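Local coordinates for protein N-(5'-phosphoribosyl)anthranilate isomerase (Jonesia denitrificans, PDB 4WUI) that probably catalyses the isomerisation of N-(5-phospho-beta-D-ribosyl)anthranilate to 1-(2-carboxyphenylamino)-1-deoxy-D-ribulose 5-phosphate, the third step from chorismate to tryptophan, at residues I17-Q21 and T51-I56; V62-I67 and G86-D90; G150-A155 and T170-D176. All blocks are in the same frame, centred on the assembly; numbering follows the deposited sequence.

Contact 1: I17-Q21 and T51-I56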
loop_
_atom_site.group_PDB
_atom_site.type_symbol
_atom_site.label_atom_id
_atom_site.label_comp_id
_atom_site.label_asym_id
_atom_site.label_seq_id
_atom_site.Cartn_x
_atom_site.Cartn_y
_atom_site.Cartn_z
ATOM N N ILE A 17 3.842 -4.900 13.493
ATOM C CA ILE A 17 4.676 -3.710 13.390
ATOM C C ILE A 17 6.121 -4.061 13.689
ATOM O O ILE A 17 7.024 -3.593 12.969
ATOM C CB ILE A 17 4.177 -2.569 14.304
ATOM C CG1 ILE A 17 2.819 -2.039 13.783
ATOM C CG2 ILE A 17 5.200 -1.443 14.387
ATOM C CD1 ILE A 17 2.176 -0.995 14.666
ATOM N N ASP A 18 6.366 -4.867 14.727
ATOM C CA ASP A 18 7.720 -5.239 15.060
ATOM C C ASP A 18 8.404 -5.937 13.889
ATOM O O ASP A 18 9.591 -5.684 13.605
ATOM C CB ASP A 18 7.724 -6.189 16.277
ATOM C CG ASP A 18 7.416 -5.498 17.583
ATOM O OD1 ASP A 18 7.466 -4.258 17.619
ATOM O OD2 ASP A 18 7.131 -6.214 18.569
ATOM N N ALA A 19 7.687 -6.824 13.208
ATOM C CA ALA A 19 8.263 -7.522 12.054
ATOM C C ALA A 19 8.548 -6.547 10.917
ATOM O O ALA A 19 9.568 -6.655 10.224
ATOM C CB ALA A 19 7.332 -8.623 11.598
ATOM N N ALA A 20 7.643 -5.615 10.683
ATOM C CA ALA A 20 7.839 -4.627 9.634
ATOM C C ALA A 20 9.063 -3.738 9.929
ATOM O O ALA A 20 9.838 -3.423 9.017
ATOM C CB ALA A 20 6.580 -3.804 9.493
ATOM N N GLN A 21 9.255 -3.336 11.197
ATOM C CA GLN A 21 10.422 -2.531 11.583
ATOM C C GLN A 21 11.693 -3.366 11.439
ATOM O O GLN A 21 12.726 -2.857 11.013
ATOM C CB GLN A 21 10.315 -1.996 13.030
ATOM C CG GLN A 21 9.143 -1.002 13.328
ATOM C CD GLN A 21 9.426 0.529 13.212
ATOM O OE1 GLN A 21 8.646 1.315 13.755
ATOM N NE2 GLN A 21 10.454 0.948 12.472
ATOM N N THR A 51 3.374 4.204 17.730
ATOM C CA THR A 51 4.460 3.262 18.032
ATOM C C THR A 51 5.463 3.120 16.888
ATOM O O THR A 51 6.499 2.524 17.092
ATOM C CB THR A 51 3.946 1.852 18.373
ATOM O OG1 THR A 51 3.447 1.185 17.213
ATOM C CG2 THR A 51 2.860 1.888 19.460
ATOM N N VAL A 52 5.156 3.622 15.699
ATOM C CA VAL A 52 6.010 3.446 14.521
ATOM C C VAL A 52 7.085 4.551 14.522
ATOM O O VAL A 52 6.764 5.722 14.747
ATOM C CB VAL A 52 5.148 3.519 13.240
ATOM C CG1 VAL A 52 6.026 3.383 12.004
ATOM C CG2 VAL A 52 4.083 2.458 13.251
ATOM N N ASP A 53 8.337 4.202 14.263
ATOM C CA ASP A 53 9.381 5.253 14.269
ATOM C C ASP A 53 9.439 6.031 12.953
ATOM O O ASP A 53 8.673 5.760 12.023
ATOM C CB ASP A 53 10.752 4.731 14.703
ATOM C CG ASP A 53 11.469 3.927 13.641
ATOM O OD1 ASP A 53 11.060 3.909 12.453
ATOM O OD2 ASP A 53 12.501 3.322 14.014
ATOM N N CYS A 54 10.349 7.008 12.862
ATOM C CA CYS A 54 10.337 7.949 11.750
ATOM C C CYS A 54 10.970 7.355 10.504
ATOM O O CYS A 54 11.076 8.049 9.487
ATOM C CB CYS A 54 11.051 9.257 12.104
ATOM S SG CYS A 54 12.879 9.064 12.217
ATOM N N THR A 55 11.398 6.088 10.560
ATOM C CA THR A 55 11.941 5.438 9.353
ATOM C C THR A 55 10.880 4.777 8.493
ATOM O O THR A 55 11.199 4.174 7.445
ATOM C CB THR A 55 13.038 4.417 9.679
ATOM O OG1 THR A 55 12.457 3.210 10.182
ATOM C CG2 THR A 55 14.044 4.990 10.650
ATOM N N ILE A 56 9.626 4.876 8.936
ATOM C CA ILE A 56 8.500 4.276 8.233
ATOM C C ILE A 56 7.415 5.321 8.028
ATOM O O ILE A 56 7.025 5.990 8.981
ATOM C CB ILE A 56 7.932 3.060 9.009
ATOM C CG1 ILE A 56 8.980 1.948 9.088
ATOM C CG2 ILE A 56 6.641 2.543 8.381
ATOM C CD1 ILE A 56 8.519 0.679 9.795
HETATM O O HOH W 1 12.613 -0.067 10.839
HETATM O O HOH W 2 7.953 0.633 16.294
#
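The side-chain amide of Gln21 meets Asp53 with both of its ends. Gln21 OE1 accepts the backbone N of Asp53 at 2.9 Å, nearly straight (168° at the hydrogen) and on a lone pair in the carbonyl plane. At the other end Gln21 NE2 donates to Asp53 OD1 over 3.0 Å; the acceptor lies almost in the amide plane, but because amide and carboxylate are turned 83° apart the N-H reaches OD1 from above the carboxylate plane. That oxygen is gripped twice more from within its own loop. Thr55 N donates to it in an Asx turn, again from above the plane, while Thr55 OG1 gives its proton to the syn lone pair at 2.8 Å. Two waters extend the network: one donates to Gln21 OE1, and the other accepts from Gln21 NE2 and donates to Gln21 O. A bend at chi2 (-93°) brings the amide of Gln21 round to the loop.

Ile56 CD1 packs against this amide, 3.3 Å from Gln21 NE2. A turn back along the helix, Ile17 puts CD1 3.6 Å from Thr51 OG1 and 4.2 Å from Val52 CG2, crossing both side chains at about a right angle. The Thr51 hydroxyl itself is bonded to Leu48 O in helix 42-50. Strand 27-32 completes the packing: Phe30 touches Ile17 and Val52, and Ile28 touches Ala20 and Ile56.

Helix 14-22 is thus tied to the loop that leads into strand 57-62 of the barrel. In the conformer modelled here both ends of the amide are used, and the donor and acceptor pattern tells nitrogen from oxygen; the three donors on OD1 would probably stabilise the carboxylate as an anion.

Contact 2: V62-I67 and G86-D90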
loop_
_atom_site.group_PDB
_atom_site.type_symbol
_atom_site.label_atom_id
_atom_site.label_comp_id
_atom_site.label_asym_id
_atom_site.label_seq_id
_atom_site.Cartn_x
_atom_site.Cartn_y
_atom_site.Cartn_z
ATOM N N VAL A 62 -8.332 4.428 3.555
ATOM C CA VAL A 62 -9.779 4.515 3.629
ATOM C C VAL A 62 -10.423 4.123 2.307
ATOM O O VAL A 62 -9.794 4.137 1.243
ATOM C CB VAL A 62 -10.246 5.936 4.045
ATOM C CG1 VAL A 62 -9.843 6.225 5.474
ATOM C CG2 VAL A 62 -9.669 6.997 3.099
ATOM N N ALA A 63 -11.701 3.788 2.382
ATOM C CA ALA A 63 -12.460 3.319 1.228
ATOM C C ALA A 63 -13.843 3.950 1.109
ATOM O O ALA A 63 -14.250 4.338 0.019
ATOM C CB ALA A 63 -12.591 1.795 1.267
ATOM N N THR A 64 -14.578 4.029 2.224
ATOM C CA THR A 64 -15.984 4.406 2.240
ATOM C C THR A 64 -16.245 5.586 3.176
ATOM O O THR A 64 -17.383 5.975 3.388
ATOM C CB THR A 64 -16.869 3.181 2.655
ATOM O OG1 THR A 64 -16.377 2.626 3.867
ATOM C CG2 THR A 64 -16.861 2.134 1.550
ATOM N N THR A 65 -15.205 6.144 3.765
ATOM C CA THR A 65 -15.314 7.247 4.713
ATOM C C THR A 65 -15.494 8.558 3.929
ATOM O O THR A 65 -14.692 8.866 3.067
ATOM C CB THR A 65 -14.056 7.311 5.587
ATOM O OG1 THR A 65 -13.859 6.063 6.276
ATOM C CG2 THR A 65 -14.115 8.456 6.574
ATOM N N PRO A 66 -16.531 9.362 4.226
ATOM C CA PRO A 66 -16.667 10.658 3.543
ATOM C C PRO A 66 -15.358 11.428 3.611
ATOM O O PRO A 66 -14.708 11.447 4.655
ATOM C CB PRO A 66 -17.765 11.360 4.336
ATOM C CG PRO A 66 -18.608 10.224 4.878
ATOM C CD PRO A 66 -17.632 9.118 5.183
ATOM N N ILE A 67 -14.970 12.070 2.513
ATOM C CA ILE A 67 -13.628 12.605 2.418
ATOM C C ILE A 67 -13.285 13.612 3.505
ATOM O O ILE A 67 -12.163 13.600 3.998
ATOM C CB ILE A 67 -13.344 13.154 0.979
ATOM C CG1 ILE A 67 -11.846 13.411 0.757
ATOM C CG2 ILE A 67 -14.162 14.391 0.676
ATOM C CD1 ILE A 67 -10.999 12.161 0.832
ATOM N N GLY A 86 -10.173 3.183 -4.600
ATOM C CA GLY A 86 -10.690 3.564 -5.902
ATOM C C GLY A 86 -12.134 4.043 -5.941
ATOM O O GLY A 86 -12.553 4.623 -6.956
ATOM N N GLN A 87 -12.881 3.856 -4.858
ATOM C CA GLN A 87 -14.241 4.379 -4.783
ATOM C C GLN A 87 -14.279 5.890 -4.814
ATOM O O GLN A 87 -15.287 6.462 -5.174
ATOM C CB GLN A 87 -15.003 3.892 -3.505
ATOM C CG GLN A 87 -15.314 2.411 -3.392
ATOM C CD GLN A 87 -14.249 1.671 -2.625
ATOM O OE1 GLN A 87 -13.055 1.973 -2.754
ATOM N NE2 GLN A 87 -14.667 0.700 -1.809
ATOM N N TYR A 88 -13.220 6.526 -4.339
ATOM C CA TYR A 88 -13.245 7.967 -4.247
ATOM C C TYR A 88 -13.237 8.594 -5.636
ATOM O O TYR A 88 -12.511 8.171 -6.549
ATOM C CB TYR A 88 -12.053 8.467 -3.420
ATOM C CG TYR A 88 -12.233 8.174 -1.954
ATOM C CD1 TYR A 88 -12.994 9.033 -1.160
ATOM C CD2 TYR A 88 -11.687 7.044 -1.365
ATOM C CE1 TYR A 88 -13.220 8.770 0.193
ATOM C CE2 TYR A 88 -11.901 6.777 -0.023
ATOM C CZ TYR A 88 -12.650 7.634 0.748
ATOM O OH TYR A 88 -12.844 7.305 2.082
ATOM N N SER A 89 -14.007 9.662 -5.780
ATOM C CA SER A 89 -14.015 10.386 -7.039
ATOM C C SER A 89 -12.698 11.136 -7.254
ATOM O O SER A 89 -11.955 11.457 -6.320
ATOM C CB SER A 89 -15.150 11.396 -7.060
ATOM O OG SER A 89 -14.883 12.404 -6.097
ATOM N N ASP A 90 -12.450 11.502 -8.503
ATOM C CA ASP A 90 -11.305 12.357 -8.795
ATOM C C ASP A 90 -11.385 13.658 -8.002
ATOM O O ASP A 90 -10.360 14.175 -7.518
ATOM C CB ASP A 90 -11.272 12.743 -10.276
ATOM C CG ASP A 90 -11.147 11.556 -11.226
ATOM O OD1 ASP A 90 -10.713 10.464 -10.816
ATOM O OD2 ASP A 90 -11.453 11.750 -12.435
#
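Tyr88 OH reaches across to the loop 62-67 and donates to Thr65 O at 2.6 Å. The hydroxyl lies in the carbonyl plane on a lone pair, with a C=O...O angle of 126°, and Thr65 O lies at the edge of the phenol ring, near its plane. The backbone N of Thr65 is also close to this hydroxyl, at 3.1 Å, so the end of the tyrosine sits in the bend of the main chain.

Carbons and carbonyl oxygens both meet the ring. Val62 CG2 comes in at about a right angle to the tyrosine side chain, 3.3 Å from OH and 3.8 Å from CE2. On the same side of the ring plane Ile67 CD1 approaches CE1 obliquely at 4.1 Å; Ala63 O comes from the opposite side, 3.4 Å from CE2. Gln87 lays its chain alongside Ala63: its CB is 3.6 Å from Ala63 O, and its amide nitrogen lies near the alanine methyl. A bend at chi2 (94°) turns that amide back, and its oxygen is hydrogen-bonded to His85.

One oxygen of a citrate, probably from the crystallisation liquor, is hydrogen-bonded both to Thr65 OG1 and to Asp90 N, so the molecule spans the two loops. Loops of this beta-to-alpha kind form the end of a TIM barrel that holds the active site, which fits the citrate bound here.

Both segments follow neighbouring parallel strands, 57-62 and 81-84, and lead into the next helices. Pro66 stands at the N-cap of helix 67-77, and Ser89 caps helix 90-99 through Asp92 N. Tyr88 therefore bridges two successive loops of the barrel, while Ile67 continues the packing onto Leu84 and onto Tyr95 and Ala96 of helix 90-99.

Contact 3: G150-A155 and T170-D176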
loop_
_atom_site.group_PDB
_atom_site.type_symbol
_atom_site.label_atom_id
_atom_site.label_comp_id
_atom_site.label_asym_id
_atom_site.label_seq_id
_atom_site.Cartn_x
_atom_site.Cartn_y
_atom_site.Cartn_z
ATOM N N GLY A 150 5.656 8.156 -13.222
ATOM C CA GLY A 150 5.900 8.814 -11.944
ATOM C C GLY A 150 6.023 7.833 -10.773
ATOM O O GLY A 150 6.362 6.655 -10.931
ATOM N N ARG A 151 5.732 8.323 -9.580
ATOM C CA ARG A 151 5.856 7.542 -8.348
ATOM C C ARG A 151 4.620 6.663 -8.184
ATOM O O ARG A 151 3.503 7.163 -8.116
ATOM C CB ARG A 151 6.003 8.499 -7.157
ATOM C CG ARG A 151 7.217 9.435 -7.293
ATOM C CD ARG A 151 7.440 10.385 -6.115
ATOM N NE ARG A 151 6.375 11.367 -6.015
ATOM C CZ ARG A 151 6.514 12.576 -5.500
ATOM N NH1 ARG A 151 7.657 12.980 -4.980
ATOM N NH2 ARG A 151 5.475 13.382 -5.537
ATOM N N TRP A 152 4.828 5.352 -8.140
ATOM C CA TRP A 152 3.710 4.421 -8.065
ATOM C C TRP A 152 4.085 3.175 -7.308
ATOM O O TRP A 152 5.252 2.798 -7.233
ATOM C CB TRP A 152 3.182 4.052 -9.471
ATOM C CG TRP A 152 4.068 3.198 -10.320
ATOM C CD1 TRP A 152 5.230 3.536 -10.930
ATOM C CD2 TRP A 152 3.809 1.833 -10.689
ATOM N NE1 TRP A 152 5.734 2.481 -11.631
ATOM C CE2 TRP A 152 4.862 1.427 -11.522
ATOM C CE3 TRP A 152 2.769 0.922 -10.413
ATOM C CZ2 TRP A 152 4.883 0.185 -12.144
ATOM C CZ3 TRP A 152 2.804 -0.304 -11.006
ATOM C CH2 TRP A 152 3.852 -0.678 -11.849
ATOM N N LEU A 153 3.068 2.520 -6.754
ATOM C CA LEU A 153 3.227 1.191 -6.147
ATOM C C LEU A 153 2.424 0.184 -6.918
ATOM O O LEU A 153 1.256 0.417 -7.238
ATOM C CB LEU A 153 2.776 1.154 -4.679
ATOM C CG LEU A 153 3.437 2.153 -3.732
ATOM C CD1 LEU A 153 2.857 2.008 -2.323
ATOM C CD2 LEU A 153 4.948 2.046 -3.713
ATOM N N LEU A 154 3.042 -0.961 -7.180
ATOM C CA LEU A 154 2.370 -2.113 -7.738
ATOM C C LEU A 154 1.759 -2.932 -6.610
ATOM O O LEU A 154 2.426 -3.270 -5.645
ATOM C CB LEU A 154 3.404 -2.983 -8.470
ATOM C CG LEU A 154 2.924 -4.310 -9.024
ATOM C CD1 LEU A 154 1.916 -4.126 -10.140
ATOM C CD2 LEU A 154 4.113 -5.177 -9.479
ATOM N N ALA A 155 0.505 -3.309 -6.790
ATOM C CA ALA A 155 -0.166 -4.286 -5.958
ATOM C C ALA A 155 -0.827 -5.307 -6.855
ATOM O O ALA A 155 -1.074 -5.053 -8.044
ATOM C CB ALA A 155 -1.189 -3.627 -5.068
ATOM N N THR A 170 8.521 -6.313 -14.049
ATOM C CA THR A 170 7.740 -5.099 -14.134
ATOM C C THR A 170 8.500 -3.840 -13.647
ATOM O O THR A 170 8.131 -2.729 -14.007
ATOM C CB THR A 170 6.374 -5.292 -13.394
ATOM O OG1 THR A 170 5.587 -6.228 -14.152
ATOM C CG2 THR A 170 5.561 -4.063 -13.294
ATOM N N SER A 171 9.554 -4.028 -12.860
ATOM C CA SER A 171 10.396 -2.911 -12.393
ATOM C C SER A 171 9.557 -1.737 -11.859
ATOM O O SER A 171 9.718 -0.609 -12.269
ATOM C CB SER A 171 11.344 -2.446 -13.520
ATOM O OG SER A 171 12.148 -3.504 -13.995
ATOM N N PRO A 172 8.670 -2.002 -10.893
ATOM C CA PRO A 172 7.847 -0.917 -10.363
ATOM C C PRO A 172 8.656 0.029 -9.487
ATOM O O PRO A 172 9.676 -0.357 -8.924
ATOM C CB PRO A 172 6.809 -1.648 -9.512
ATOM C CG PRO A 172 7.601 -2.820 -8.977
ATOM C CD PRO A 172 8.497 -3.247 -10.151
ATOM N N TRP A 173 8.155 1.238 -9.274
ATOM C CA TRP A 173 8.773 2.184 -8.372
ATOM C C TRP A 173 8.751 1.663 -6.927
ATOM O O TRP A 173 9.666 1.932 -6.138
ATOM C CB TRP A 173 8.063 3.537 -8.542
ATOM C CG TRP A 173 8.649 4.715 -7.871
ATOM C CD1 TRP A 173 9.468 5.629 -8.457
ATOM C CD2 TRP A 173 8.434 5.182 -6.527
ATOM N NE1 TRP A 173 9.774 6.626 -7.588
ATOM C CE2 TRP A 173 9.157 6.387 -6.389
ATOM C CE3 TRP A 173 7.663 4.720 -5.451
ATOM C CZ2 TRP A 173 9.139 7.123 -5.211
ATOM C CZ3 TRP A 173 7.669 5.455 -4.279
ATOM C CH2 TRP A 173 8.396 6.630 -4.169
ATOM N N GLY A 174 7.706 0.914 -6.575
ATOM C CA GLY A 174 7.604 0.253 -5.296
ATOM C C GLY A 174 6.496 -0.786 -5.356
ATOM O O GLY A 174 5.833 -0.951 -6.394
ATOM N N VAL A 175 6.296 -1.480 -4.231
ATOM C CA VAL A 175 5.279 -2.532 -4.132
ATOM C C VAL A 175 4.477 -2.353 -2.846
ATOM O O VAL A 175 4.964 -1.789 -1.854
ATOM C CB VAL A 175 5.906 -3.957 -4.171
ATOM C CG1 VAL A 175 6.518 -4.231 -5.531
ATOM C CG2 VAL A 175 6.929 -4.145 -3.052
ATOM N N ASP A 176 3.257 -2.866 -2.887
ATOM C CA ASP A 176 2.333 -2.893 -1.757
ATOM C C ASP A 176 1.869 -4.327 -1.577
ATOM O O ASP A 176 1.493 -4.978 -2.554
ATOM C CB ASP A 176 1.134 -1.989 -2.085
ATOM C CG ASP A 176 0.222 -1.716 -0.898
ATOM O OD1 ASP A 176 0.654 -1.001 0.016
ATOM O OD2 ASP A 176 -0.929 -2.173 -0.885
#
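Leu154 joins strand 152-155 to strand 174-177 by two backbone bonds, pairing the two parallel strands of a beta-alpha-beta unit of the TIM barrel, whose crossover runs through helix 163-170. Leu154 N donates to Gly174 O, and Asp176 N to Leu154 O, both at 2.9 Å.

At the start of the pair the side chains interleave. Trp173 holds CG anti to its backbone nitrogen (chi1 -171°), which swings the indole back alongside Arg151. The arginine backbone and aliphatic chain cover one face: Arg151 CA stands 3.9 Å from the centroid of the five-membered ring in a CH-pi contact, and CG is 3.7 Å from CZ2. Beyond that the guanidinium side chain turns away, its NE hydrogen-bonded to Glu123 O. At the indole's edge lies Leu153 CD2. Replacing Trp173 by an alanine would probably strip the cover from Arg151's aliphatic chain and leave Leu153 CD2 without its aromatic neighbour.

Trp152 runs in the opposite direction past Trp173, its CG set between backbone N and carbonyl carbon (chi1 70°). This brings its six-membered ring over Pro172, whose CB lies 4.1 Å from the centroid, 26° off the normal, while the methyl of Thr170 meets the ring's edge. Pro172 CB also touches Leu154 CB at 3.8 Å, so this one carbon touches both side chains.

Asp176 turns toward Lys7, with which OD1 makes a salt bridge. Gly174 has no side chain, and Leu153 CD2 uses the room, resting 3.6 Å from Gly174 CA.

Along the chain the three contacts follow one another in series, contact 1 closing before contact 2 opens and contact 2 before contact 3. All belong to one eight-stranded parallel barrel. Contact 1 joins helix 14-22 to the loop entering strand 57-62, at the end where that strand begins; contact 2 lies where it leaves, the catalytic end in TIM barrels, linking its exit loop to the one after strand 81-84. Contact 3 pairs the last two strands, 152-155 and 174-177, and the latter lies next to strand 5-8 to close the ring. Centres are about 26 Å apart for contacts 1 and 2 and about 21 Å for the other pairs, with none touching.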